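Local structure of lipase aflb (Neosartorya fumigata, 6IDY) at residues A[19-24]-A[39-44]; A[91-96]-A[407-412]; A[160-165]-A[221-226]; A[202-207]-A[431-436]; A[264-269]-A[319-324]. The protein probably hydrolyses the ester bonds of lipids, as a single-chain, calcium-containing lipase of the alpha/beta-hydrolase fold. All coordinates share one frame; numbering follows the deposited sequence.

Interaction 1 (A[19-24]-A[39-44])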
# COMPACT_ATOMS: atom_id res chain seq x y z
N ILE A 19 11.23 19.40 0.70
CA ILE A 19 11.82 18.19 0.12
C ILE A 19 11.86 18.30 -1.41
O ILE A 19 12.92 18.09 -2.00
CB ILE A 19 11.11 16.89 0.61
CG1 ILE A 19 11.32 16.67 2.12
CG2 ILE A 19 11.60 15.67 -0.19
CD1 ILE A 19 10.28 15.79 2.75
N LEU A 20 10.73 18.67 -2.02
CA LEU A 20 10.64 18.79 -3.47
C LEU A 20 11.47 19.96 -4.04
O LEU A 20 12.02 19.82 -5.13
CB LEU A 20 9.18 18.83 -3.95
CG LEU A 20 8.40 17.52 -3.74
CD1 LEU A 20 6.92 17.77 -3.67
CD2 LEU A 20 8.74 16.49 -4.79
N SER A 21 11.59 21.08 -3.29
CA SER A 21 12.40 22.23 -3.71
C SER A 21 13.89 21.87 -3.68
O SER A 21 14.62 22.25 -4.59
CB SER A 21 12.14 23.45 -2.82
OG SER A 21 10.77 23.81 -2.87
N SER A 22 14.31 21.11 -2.65
CA SER A 22 15.68 20.62 -2.49
C SER A 22 16.01 19.64 -3.62
O SER A 22 17.09 19.74 -4.20
CB SER A 22 15.85 19.92 -1.14
OG SER A 22 15.59 20.82 -0.08
N ALA A 23 15.06 18.73 -3.95
CA ALA A 23 15.19 17.74 -5.02
C ALA A 23 15.33 18.40 -6.40
O ALA A 23 16.11 17.93 -7.23
CB ALA A 23 14.02 16.78 -5.01
N ALA A 24 14.60 19.51 -6.62
CA ALA A 24 14.64 20.31 -7.85
C ALA A 24 16.03 20.92 -8.04
O ALA A 24 16.47 21.12 -9.18
CB ALA A 24 13.60 21.41 -7.80
N LEU A 39 7.99 21.92 -10.48
CA LEU A 39 6.61 22.19 -10.88
C LEU A 39 5.64 21.93 -9.74
O LEU A 39 4.77 22.76 -9.49
CB LEU A 39 6.23 21.35 -12.12
CG LEU A 39 4.86 21.62 -12.74
CD1 LEU A 39 4.99 21.93 -14.22
CD2 LEU A 39 3.90 20.45 -12.51
N ILE A 40 5.81 20.80 -9.03
CA ILE A 40 4.96 20.40 -7.90
C ILE A 40 5.15 21.35 -6.72
O ILE A 40 4.15 21.83 -6.18
CB ILE A 40 5.12 18.89 -7.55
CG1 ILE A 40 4.52 18.02 -8.67
CG2 ILE A 40 4.47 18.55 -6.20
CD1 ILE A 40 4.80 16.56 -8.55
N ALA A 41 6.42 21.64 -6.33
CA ALA A 41 6.73 22.55 -5.22
C ALA A 41 6.14 23.95 -5.47
O ALA A 41 5.58 24.53 -4.54
CB ALA A 41 8.23 22.64 -5.01
N SER A 42 6.23 24.46 -6.72
CA SER A 42 5.69 25.77 -7.08
C SER A 42 4.16 25.75 -7.15
O SER A 42 3.53 26.72 -6.74
CB SER A 42 6.31 26.30 -8.37
OG SER A 42 5.96 25.52 -9.49
N GLU A 43 3.57 24.63 -7.63
CA GLU A 43 2.11 24.48 -7.72
C GLU A 43 1.47 24.38 -6.34
O GLU A 43 0.37 24.91 -6.15
CB GLU A 43 1.72 23.29 -8.63
CG GLU A 43 0.24 23.17 -8.95
CD GLU A 43 -0.48 24.41 -9.46
OE1 GLU A 43 0.02 25.03 -10.43
OE2 GLU A 43 -1.54 24.75 -8.90
N ILE A 44 2.16 23.75 -5.36
CA ILE A 44 1.65 23.63 -3.99
C ILE A 44 1.58 25.01 -3.34
O ILE A 44 0.49 25.41 -2.94
CB ILE A 44 2.39 22.57 -3.11
CG1 ILE A 44 2.19 21.15 -3.69
CG2 ILE A 44 1.90 22.63 -1.65
CD1 ILE A 44 3.17 20.09 -3.17
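Two helices close to one another in sequence, 16-24 and 31-47, pack here side by side as a helical hairpin in the N-terminal part of the chain, outside the central sheet. The short segments run in nearly opposite directions, 143° apart, and their axes come within 8.6 Å. Ala41, whose CA is nearest to that of Leu20, keeps the meeting point small: its methyl faces the other helix, and Leu20 CB lies 4.1 Å from Ala41 CB. Leu20 makes most of the side-chain contact. With CG anti to its carbonyl carbon and beside its own N (chi1 -67°), it reaches past Ala41, and Leu20 CD1 meets the CG2 methyl of Ile40 at 3.6 Å, the two side chains crossing obliquely. Leu20 CD1 also comes to 4.4 Å from Ile44 CD1, one turn further along. A leucine suits this spot because its forked end can touch two beta-branched neighbours while its CB rests on alanine. Beside it, Ser21 turns OG over the same methyl, 3.5 Å from Ala41 CB; the hydroxyl is bonded back to Val17 O in its own helix, so a small polar residue can sit beside an apolar one. Helix 414-424 receives Ile19 and Ala23 from the first helix and Ile40 from the second, while helix 81-90 flanks the second through Ile40 and Glu43.

Interaction 2 (A[91-96]-A[407-412])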
# COMPACT_ATOMS: atom_id res chain seq x y z
N VAL A 91 -4.12 19.13 -13.69
CA VAL A 91 -5.59 19.08 -13.82
C VAL A 91 -6.30 19.70 -12.61
O VAL A 91 -7.53 19.80 -12.61
CB VAL A 91 -6.13 17.66 -14.15
CG1 VAL A 91 -5.50 17.10 -15.43
CG2 VAL A 91 -5.95 16.69 -12.98
N GLY A 92 -5.53 20.08 -11.59
CA GLY A 92 -6.04 20.69 -10.36
C GLY A 92 -6.90 19.77 -9.52
O GLY A 92 -7.90 20.21 -8.95
N LEU A 93 -6.53 18.49 -9.45
CA LEU A 93 -7.28 17.49 -8.68
C LEU A 93 -7.18 17.68 -7.16
O LEU A 93 -8.14 17.40 -6.45
CB LEU A 93 -6.84 16.06 -9.09
CG LEU A 93 -7.70 14.88 -8.61
CD1 LEU A 93 -9.04 14.86 -9.29
CD2 LEU A 93 -7.02 13.58 -8.90
N ILE A 94 -6.03 18.18 -6.67
CA ILE A 94 -5.82 18.32 -5.24
C ILE A 94 -6.12 19.75 -4.76
O ILE A 94 -5.41 20.68 -5.14
CB ILE A 94 -4.43 17.81 -4.75
CG1 ILE A 94 -3.93 16.56 -5.54
CG2 ILE A 94 -4.43 17.56 -3.23
CD1 ILE A 94 -4.87 15.25 -5.58
N PRO A 95 -7.17 19.92 -3.93
CA PRO A 95 -7.46 21.27 -3.40
C PRO A 95 -6.46 21.67 -2.33
O PRO A 95 -5.76 20.81 -1.77
CB PRO A 95 -8.90 21.17 -2.88
CG PRO A 95 -9.18 19.73 -2.73
CD PRO A 95 -8.09 18.92 -3.36
N ALA A 96 -6.38 22.98 -2.05
CA ALA A 96 -5.48 23.62 -1.10
C ALA A 96 -5.50 23.02 0.30
O ALA A 96 -4.43 22.81 0.87
CB ALA A 96 -5.75 25.12 -1.04
N ASP A 407 -11.75 11.93 0.31
CA ASP A 407 -11.09 10.63 0.43
C ASP A 407 -10.48 10.22 -0.92
O ASP A 407 -9.33 9.80 -0.95
CB ASP A 407 -12.07 9.57 0.95
CG ASP A 407 -12.59 9.87 2.34
OD1 ASP A 407 -11.76 10.06 3.26
OD2 ASP A 407 -13.82 9.91 2.52
N LEU A 408 -11.23 10.41 -2.03
CA LEU A 408 -10.77 10.15 -3.40
C LEU A 408 -9.57 11.08 -3.70
O LEU A 408 -8.52 10.59 -4.12
CB LEU A 408 -11.93 10.45 -4.40
CG LEU A 408 -11.82 9.92 -5.86
CD1 LEU A 408 -13.13 10.07 -6.56
CD2 LEU A 408 -10.78 10.67 -6.68
N LEU A 409 -9.74 12.40 -3.46
CA LEU A 409 -8.70 13.41 -3.72
C LEU A 409 -7.44 13.21 -2.89
O LEU A 409 -6.34 13.26 -3.42
CB LEU A 409 -9.24 14.84 -3.57
CG LEU A 409 -10.53 15.19 -4.32
CD1 LEU A 409 -10.99 16.61 -3.99
CD2 LEU A 409 -10.39 15.00 -5.83
N GLY A 410 -7.62 12.95 -1.59
CA GLY A 410 -6.54 12.72 -0.65
C GLY A 410 -5.72 11.49 -0.99
O GLY A 410 -4.49 11.54 -0.90
N THR A 411 -6.39 10.39 -1.39
CA THR A 411 -5.73 9.14 -1.81
C THR A 411 -4.87 9.39 -3.05
O THR A 411 -3.76 8.88 -3.14
CB THR A 411 -6.77 8.03 -2.02
OG1 THR A 411 -7.48 7.81 -0.80
CG2 THR A 411 -6.16 6.71 -2.50
N GLU A 412 -5.37 10.19 -4.00
CA GLU A 412 -4.64 10.56 -5.21
C GLU A 412 -3.42 11.43 -4.88
O GLU A 412 -2.35 11.25 -5.47
CB GLU A 412 -5.57 11.25 -6.22
CG GLU A 412 -6.46 10.27 -6.99
CD GLU A 412 -5.73 9.13 -7.67
OE1 GLU A 412 -4.59 9.34 -8.14
OE2 GLU A 412 -6.29 8.01 -7.74
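The carboxylate of Glu412 is the flat side-chain group here, and aromatic rings play no part. It turns away from the contact, its OE2 bonded to Tyr366 and Thr360, so that CB and CG do the touching: Leu93 CD2 is 3.8 Å from Glu412 CB. Close to Glu362, this buried acid may well have a raised pKa. Pro95, a puckered ring, offers two carbons, CG and CD, to the methyl CD1 of Leu409; Pro95 CD lies 3.8 Å from Leu409 CD1, and the side chains cross at about a right angle. The loop itself links two helices. Gly92, with positive phi, closes helix 81-90 in a Schellman motif, and Pro95, which needs no N-H, takes the N-cap position of helix 96-103. Between them Leu93 and Ile94 face helix 405-412 and receive Leu409 as a wedge. Leu409 CD2 sits 3.3 Å from Leu93 O and 3.7 Å from Leu93 CD1. Ile94 brings CD1 to 3.3 Å from Leu409 O, a tight approach made with chi1 at -35°, away from a relaxed value. Ile88 of helix 81-90 lies against Leu93, Ile94 and Glu412, and Ala66 of helix 63-73 and Ile98 of helix 96-103 touch Leu409.

Interaction 3 (A[160-165]-A[221-226])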
# COMPACT_ATOMS: atom_id res chain seq x y z
N LYS A 160 -14.39 -6.84 17.91
CA LYS A 160 -13.82 -6.22 16.72
C LYS A 160 -12.50 -6.88 16.42
O LYS A 160 -11.62 -6.94 17.28
CB LYS A 160 -13.66 -4.70 16.89
CG LYS A 160 -14.95 -3.98 17.30
CD LYS A 160 -15.00 -2.54 16.81
CE LYS A 160 -14.34 -1.53 17.72
NZ LYS A 160 -14.51 -0.15 17.20
N LYS A 161 -12.37 -7.42 15.21
CA LYS A 161 -11.16 -8.09 14.76
C LYS A 161 -10.03 -7.07 14.52
O LYS A 161 -10.24 -6.13 13.75
CB LYS A 161 -11.45 -8.90 13.48
CG LYS A 161 -10.30 -9.78 12.97
CD LYS A 161 -10.14 -11.03 13.81
CE LYS A 161 -9.74 -12.21 12.99
NZ LYS A 161 -10.93 -12.97 12.50
N PRO A 162 -8.85 -7.22 15.15
CA PRO A 162 -7.75 -6.28 14.86
C PRO A 162 -7.29 -6.41 13.41
O PRO A 162 -7.15 -7.53 12.91
CB PRO A 162 -6.65 -6.71 15.85
CG PRO A 162 -7.37 -7.53 16.91
CD PRO A 162 -8.43 -8.25 16.13
N VAL A 163 -7.15 -5.28 12.71
CA VAL A 163 -6.74 -5.25 11.30
C VAL A 163 -5.48 -4.40 11.17
O VAL A 163 -5.49 -3.21 11.50
CB VAL A 163 -7.88 -4.80 10.33
CG1 VAL A 163 -7.39 -4.74 8.89
CG2 VAL A 163 -9.10 -5.71 10.44
N ILE A 164 -4.39 -5.02 10.70
CA ILE A 164 -3.12 -4.34 10.50
C ILE A 164 -3.09 -3.77 9.10
O ILE A 164 -3.16 -4.52 8.12
CB ILE A 164 -1.90 -5.27 10.78
CG1 ILE A 164 -1.98 -5.88 12.20
CG2 ILE A 164 -0.57 -4.51 10.57
CD1 ILE A 164 -1.20 -7.13 12.39
N LEU A 165 -2.97 -2.44 9.01
CA LEU A 165 -2.90 -1.73 7.74
C LEU A 165 -1.43 -1.56 7.36
O LEU A 165 -0.69 -0.87 8.05
CB LEU A 165 -3.63 -0.38 7.81
CG LEU A 165 -5.08 -0.39 8.29
CD1 LEU A 165 -5.62 1.02 8.40
CD2 LEU A 165 -5.98 -1.25 7.37
N ALA A 221 -0.77 -11.02 20.08
CA ALA A 221 -0.44 -11.23 21.50
C ALA A 221 -1.21 -10.31 22.45
O ALA A 221 -1.84 -10.82 23.38
CB ALA A 221 1.06 -11.10 21.73
N ILE A 222 -1.17 -8.98 22.21
CA ILE A 222 -1.84 -7.96 23.05
C ILE A 222 -3.37 -8.06 23.00
O ILE A 222 -4.04 -7.62 23.94
CB ILE A 222 -1.36 -6.51 22.75
CG1 ILE A 222 -1.67 -6.09 21.28
CG2 ILE A 222 0.12 -6.31 23.12
CD1 ILE A 222 -1.60 -4.60 20.98
N SER A 223 -3.90 -8.59 21.90
CA SER A 223 -5.34 -8.73 21.67
C SER A 223 -5.86 -10.11 22.05
O SER A 223 -7.08 -10.28 22.12
CB SER A 223 -5.67 -8.47 20.21
OG SER A 223 -5.09 -7.26 19.75
N GLU A 224 -4.94 -11.12 22.22
CA GLU A 224 -5.26 -12.53 22.49
C GLU A 224 -6.28 -12.98 21.43
O GLU A 224 -7.35 -13.52 21.74
CB GLU A 224 -5.82 -12.73 23.92
CG GLU A 224 -4.88 -12.30 25.03
CD GLU A 224 -5.28 -12.80 26.40
OE1 GLU A 224 -6.43 -12.53 26.83
OE2 GLU A 224 -4.45 -13.47 27.06
N SER A 225 -5.97 -12.66 20.17
CA SER A 225 -6.89 -12.90 19.07
C SER A 225 -6.14 -13.07 17.78
O SER A 225 -5.01 -12.60 17.65
CB SER A 225 -7.82 -11.68 18.93
OG SER A 225 -8.71 -11.78 17.84
N ASN A 226 -6.79 -13.70 16.80
CA ASN A 226 -6.24 -13.77 15.46
C ASN A 226 -6.52 -12.40 14.84
O ASN A 226 -7.35 -11.64 15.36
CB ASN A 226 -6.87 -14.91 14.67
CG ASN A 226 -6.21 -16.24 14.92
OD1 ASN A 226 -5.43 -16.42 15.86
ND2 ASN A 226 -6.50 -17.21 14.07
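The extended backbone of strand 161-165 passes the spot where helix 205-223 ends, in a Schellman motif with positive phi at Glu224, and the chain turns into strand 227-232. Pro162 points at this turn. Its CG lies 3.7 Å from Ser223 OG, and its CD is 3.6 Å from Asn226 O, so the ring bridges the last helical turn and the outgoing loop. Proline fits near the start of the strand, where it still pairs with Ala228 despite lacking an N-H, and its compact ring packs against the serine and the carbonyl. Ser223 can lie against it because its OG is bonded to Ile219 O in the helix. Lys161 leaves the strand with CG anti to its N (chi1 -174°) and then bends at every later torsion, which lays the aliphatic part over the Asn226 carbonyl: Lys161 CD is 3.2 Å from Asn226 O. Asn226 O is also gripped within its own segment by Ser225 OG at 2.8 Å, in the carbonyl plane and on a lone pair. Helix 205-223 belongs to the crossover from strand 190-195 to strand 227-232, which passes over strand 161-166 lying between them. Lys161 NZ forms a salt bridge with Asp254, whose other oxygen accepts from Asn226 ND2. The lysine thus packs with its methylenes and spends its charge on an acid next to the calcium ligand Asp255, which probably moderates the negative potential around the ion.

Interaction 4 (A[202-207]-A[431-436])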
# COMPACT_ATOMS: atom_id res chain seq x y z
N LEU A 202 11.02 2.28 1.48
CA LEU A 202 11.99 2.44 0.39
C LEU A 202 13.27 1.63 0.61
O LEU A 202 13.98 1.37 -0.36
CB LEU A 202 12.30 3.91 0.09
CG LEU A 202 11.17 4.70 -0.57
CD1 LEU A 202 11.47 6.17 -0.56
CD2 LEU A 202 10.89 4.22 -2.01
N ASN A 203 13.52 1.18 1.85
CA ASN A 203 14.65 0.29 2.14
C ASN A 203 14.28 -1.12 1.67
O ASN A 203 13.16 -1.37 1.22
CB ASN A 203 14.95 0.23 3.65
CG ASN A 203 15.56 1.45 4.28
OD1 ASN A 203 15.98 2.41 3.63
ND2 ASN A 203 15.63 1.42 5.60
N ASP A 204 15.25 -2.04 1.79
CA ASP A 204 15.16 -3.46 1.47
C ASP A 204 13.81 -4.06 1.95
O ASP A 204 13.48 -3.98 3.13
CB ASP A 204 16.35 -4.16 2.16
CG ASP A 204 16.55 -5.63 1.87
OD1 ASP A 204 15.68 -6.24 1.21
OD2 ASP A 204 17.58 -6.17 2.30
N VAL A 205 13.03 -4.62 1.00
CA VAL A 205 11.73 -5.26 1.25
C VAL A 205 11.86 -6.37 2.32
O VAL A 205 10.96 -6.53 3.14
CB VAL A 205 11.04 -5.77 -0.06
CG1 VAL A 205 9.69 -6.44 0.24
CG2 VAL A 205 10.85 -4.64 -1.07
N GLN A 206 13.02 -7.07 2.35
CA GLN A 206 13.32 -8.12 3.34
C GLN A 206 13.33 -7.56 4.76
O GLN A 206 12.90 -8.24 5.69
CB GLN A 206 14.66 -8.81 3.02
CG GLN A 206 14.70 -9.44 1.62
CD GLN A 206 16.08 -9.91 1.22
OE1 GLN A 206 16.33 -11.12 1.11
NE2 GLN A 206 16.99 -8.99 0.98
N ILE A 207 13.81 -6.31 4.93
CA ILE A 207 13.83 -5.60 6.22
C ILE A 207 12.42 -5.10 6.51
O ILE A 207 11.95 -5.25 7.64
CB ILE A 207 14.86 -4.41 6.24
CG1 ILE A 207 16.32 -4.87 5.91
CG2 ILE A 207 14.80 -3.61 7.56
CD1 ILE A 207 16.96 -5.95 6.81
N GLY A 431 21.23 -1.19 -8.09
CA GLY A 431 20.74 -2.56 -8.13
C GLY A 431 20.15 -3.01 -6.82
O GLY A 431 20.32 -2.34 -5.80
N GLU A 432 19.45 -4.15 -6.83
CA GLU A 432 18.82 -4.73 -5.65
C GLU A 432 19.85 -5.25 -4.62
O GLU A 432 20.95 -5.67 -5.02
CB GLU A 432 17.84 -5.85 -6.06
CG GLU A 432 18.51 -7.09 -6.64
CD GLU A 432 17.57 -8.24 -6.94
OE1 GLU A 432 16.73 -8.57 -6.07
OE2 GLU A 432 17.67 -8.80 -8.06
N PRO A 433 19.53 -5.28 -3.30
CA PRO A 433 20.51 -5.81 -2.34
C PRO A 433 20.64 -7.34 -2.37
O PRO A 433 19.88 -8.03 -3.07
CB PRO A 433 19.98 -5.31 -0.99
CG PRO A 433 18.54 -5.16 -1.18
CD PRO A 433 18.30 -4.82 -2.62
N ALA A 434 21.60 -7.88 -1.60
CA ALA A 434 21.81 -9.32 -1.48
C ALA A 434 20.61 -9.98 -0.76
O ALA A 434 19.94 -9.33 0.05
CB ALA A 434 23.10 -9.60 -0.71
N ILE A 435 20.35 -11.24 -1.08
CA ILE A 435 19.29 -12.02 -0.45
C ILE A 435 19.72 -12.41 0.97
O ILE A 435 20.85 -12.87 1.16
CB ILE A 435 18.89 -13.25 -1.33
CG1 ILE A 435 18.37 -12.82 -2.73
CG2 ILE A 435 17.91 -14.20 -0.61
CD1 ILE A 435 17.15 -11.87 -2.75
N ALA A 436 18.82 -12.22 1.95
CA ALA A 436 19.04 -12.58 3.35
C ALA A 436 19.39 -14.07 3.46
O ALA A 436 18.83 -14.88 2.73
CB ALA A 436 17.79 -12.27 4.16
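Hydrogen bonds carry most of this contact, and one side-chain amide makes both of those that cross it. Gln206, extended beyond CG, presents its carboxamide to the backbone of the C-terminal tail as another peptide would: Ala436 N donates to Gln206 OE1 at 2.8 Å, almost straight at 175°, though from above the carbonyl plane, and Gln206 NE2 donates to Ala434 O at 3.1 Å, in the amide plane and on a lone pair. A glutamine suits the place because its carboxamide offers a donor and an acceptor side by side, at the end of a chain long enough to reach the tail. Both carboxylate oxygens of Asp204 hold Gln206 NE2 on their syn lone pairs, Asp204 OD1 at 3.1 Å in the plane of the amide and OD2 at 3.2 Å. Asp204 is also the N-cap of helix 205-223, its OD1 taking Gln206 N at 3.0 Å and a further bond from Gln287 NE2. The helix N-terminus and these N-H groups would stabilise the carboxylate's negative charge. The rest is packing. Pro433 leans its CG on the carboxylate, 3.7 Å from Asp204 CG, the two crossing obliquely. Ile435, whose CB points away, touches Glu293 and Thr297 of helix 293-299.

Interaction 5 (A[264-269]-A[319-324])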
# COMPACT_ATOMS: atom_id res chain seq x y z
N HIS A 264 4.49 -10.36 -8.18
CA HIS A 264 5.51 -10.71 -9.17
C HIS A 264 6.26 -9.44 -9.59
O HIS A 264 6.98 -9.44 -10.57
CB HIS A 264 4.89 -11.41 -10.40
CG HIS A 264 5.83 -12.37 -11.08
ND1 HIS A 264 7.14 -12.02 -11.37
CD2 HIS A 264 5.60 -13.62 -11.54
CE1 HIS A 264 7.67 -13.08 -11.97
NE2 HIS A 264 6.78 -14.07 -12.08
N GLY A 265 6.09 -8.37 -8.82
CA GLY A 265 6.69 -7.09 -9.14
C GLY A 265 6.07 -6.47 -10.38
O GLY A 265 4.90 -6.70 -10.69
N THR A 266 6.87 -5.71 -11.13
CA THR A 266 6.40 -5.02 -12.33
C THR A 266 7.48 -4.91 -13.39
O THR A 266 8.67 -4.89 -13.08
CB THR A 266 5.80 -3.65 -11.96
OG1 THR A 266 5.26 -3.05 -13.14
CG2 THR A 266 6.79 -2.70 -11.31
N VAL A 267 7.05 -4.83 -14.64
CA VAL A 267 7.99 -4.68 -15.76
C VAL A 267 8.18 -3.23 -16.11
O VAL A 267 7.32 -2.39 -15.80
CB VAL A 267 7.59 -5.49 -17.01
CG1 VAL A 267 7.63 -6.97 -16.73
CG2 VAL A 267 6.23 -5.06 -17.56
N MET A 268 9.29 -2.95 -16.78
CA MET A 268 9.62 -1.63 -17.30
C MET A 268 10.14 -1.84 -18.72
O MET A 268 10.89 -2.79 -18.97
CB MET A 268 10.66 -0.90 -16.41
CG MET A 268 10.15 -0.58 -15.01
SD MET A 268 8.70 0.51 -14.97
CE MET A 268 9.49 2.13 -15.12
N ARG A 269 9.68 -1.00 -19.64
CA ARG A 269 10.06 -1.04 -21.04
C ARG A 269 11.58 -0.78 -21.20
O ARG A 269 12.25 -1.49 -21.96
CB ARG A 269 9.21 -0.02 -21.80
CG ARG A 269 9.63 0.26 -23.22
CD ARG A 269 8.49 0.82 -24.03
NE ARG A 269 7.80 1.92 -23.35
CZ ARG A 269 8.13 3.21 -23.45
NH1 ARG A 269 9.16 3.58 -24.21
NH2 ARG A 269 7.43 4.13 -22.81
N GLU A 319 -1.18 2.37 -12.94
CA GLU A 319 -0.12 3.12 -13.62
C GLU A 319 1.29 2.79 -13.09
O GLU A 319 2.28 3.31 -13.61
CB GLU A 319 -0.42 4.64 -13.54
CG GLU A 319 -0.01 5.33 -12.24
CD GLU A 319 -0.87 5.13 -11.00
OE1 GLU A 319 -1.78 4.27 -11.00
OE2 GLU A 319 -0.63 5.87 -10.02
N ILE A 320 1.38 1.95 -12.06
CA ILE A 320 2.63 1.58 -11.39
C ILE A 320 3.05 0.16 -11.73
O ILE A 320 4.22 -0.09 -12.02
CB ILE A 320 2.49 1.74 -9.83
CG1 ILE A 320 1.96 3.15 -9.40
CG2 ILE A 320 3.77 1.36 -9.10
CD1 ILE A 320 2.78 4.32 -9.70
N VAL A 321 2.10 -0.77 -11.61
CA VAL A 321 2.31 -2.20 -11.79
C VAL A 321 1.65 -2.70 -13.05
O VAL A 321 0.48 -2.43 -13.28
CB VAL A 321 1.83 -3.00 -10.54
CG1 VAL A 321 2.12 -4.50 -10.68
CG2 VAL A 321 2.44 -2.45 -9.25
N GLN A 322 2.42 -3.42 -13.87
CA GLN A 322 1.92 -4.07 -15.07
C GLN A 322 2.67 -5.38 -15.29
O GLN A 322 3.87 -5.44 -15.05
CB GLN A 322 1.97 -3.18 -16.32
CG GLN A 322 0.73 -2.28 -16.57
CD GLN A 322 -0.67 -2.79 -16.24
OE1 GLN A 322 -1.15 -3.83 -16.76
NE2 GLN A 322 -1.38 -2.04 -15.40
N PRO A 323 1.99 -6.44 -15.76
CA PRO A 323 0.55 -6.52 -16.07
C PRO A 323 -0.33 -6.64 -14.81
O PRO A 323 0.07 -7.27 -13.83
CB PRO A 323 0.47 -7.76 -16.98
CG PRO A 323 1.53 -8.65 -16.45
CD PRO A 323 2.66 -7.73 -16.03
N MET A 324 -1.49 -5.97 -14.84
CA MET A 324 -2.50 -6.01 -13.79
C MET A 324 -3.88 -6.41 -14.36
O MET A 324 -4.92 -6.00 -13.86
CB MET A 324 -2.56 -4.71 -12.97
CG MET A 324 -1.51 -4.62 -11.88
SD MET A 324 -1.56 -5.94 -10.64
CE MET A 324 -1.48 -4.96 -9.15
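Gln322 N donates to Thr266 OG1 at 3.0 Å and 160°, the best bond across this contact. Thr266 OG1, anti to its own N (chi1 -176°), points at the other loop, where a weak, unsettled contact to Ile320 O at 3.3 Å adds to its polar surroundings. Threonine fits because its hydroxyl accepts the peptide N-H while the methyl stays in the packing. One residue along, Val267 N donates to Gln322 O at 3.3 Å and 167°, approaching nearly along the C=O axis, so Gln322 is held at both backbone ends. Its side chain goes the other way: Gln322 OE1 accepts Met324 N at 2.9 Å from above the amide plane, and NE2 donates to Asp318 O. This bracing spans the cis peptide before Pro323. Around the polar core, packing completes the contact. Val321 lays CG1 against Gly265 O at 3.5 Å and within 4.0 Å of Thr266 CB, and Val267 CG2 lies 3.5 Å from Gln322 O. Gly265 turns with positive phi, a conformation that a residue without a side chain adopts most easily. The two loops follow strands 253-259 and 310-314, neighbouring parallel strands of the central sheet, at their carboxyl ends, where alpha/beta hydrolases gather the loops of the active site; the second is in the place where many of them carry the triad acid.

The chain uses interaction 1 first, closing its N-terminal hairpin before interaction 2 opens. Interaction 2 then joins the loop after helix 81-90 to helix 405-412, and interactions 3 and 5 are nested within that span, while interaction 4 crosses it. Interactions 1 and 2 lie on the same side of the molecule, their centres about 17 Å apart. Interactions 3 and 4 share helix 205-223 at its two ends, with centres about 28 Å apart. Interaction 5, about 19 Å from interaction 4 between centres, belongs to loops leaving adjacent strands. Interaction 1 pairs two N-terminal helices, 2 and 4 fasten later parts of the chain, and 3 and 5 belong to the sheet and its loops, consistent with an alpha/beta-hydrolase core.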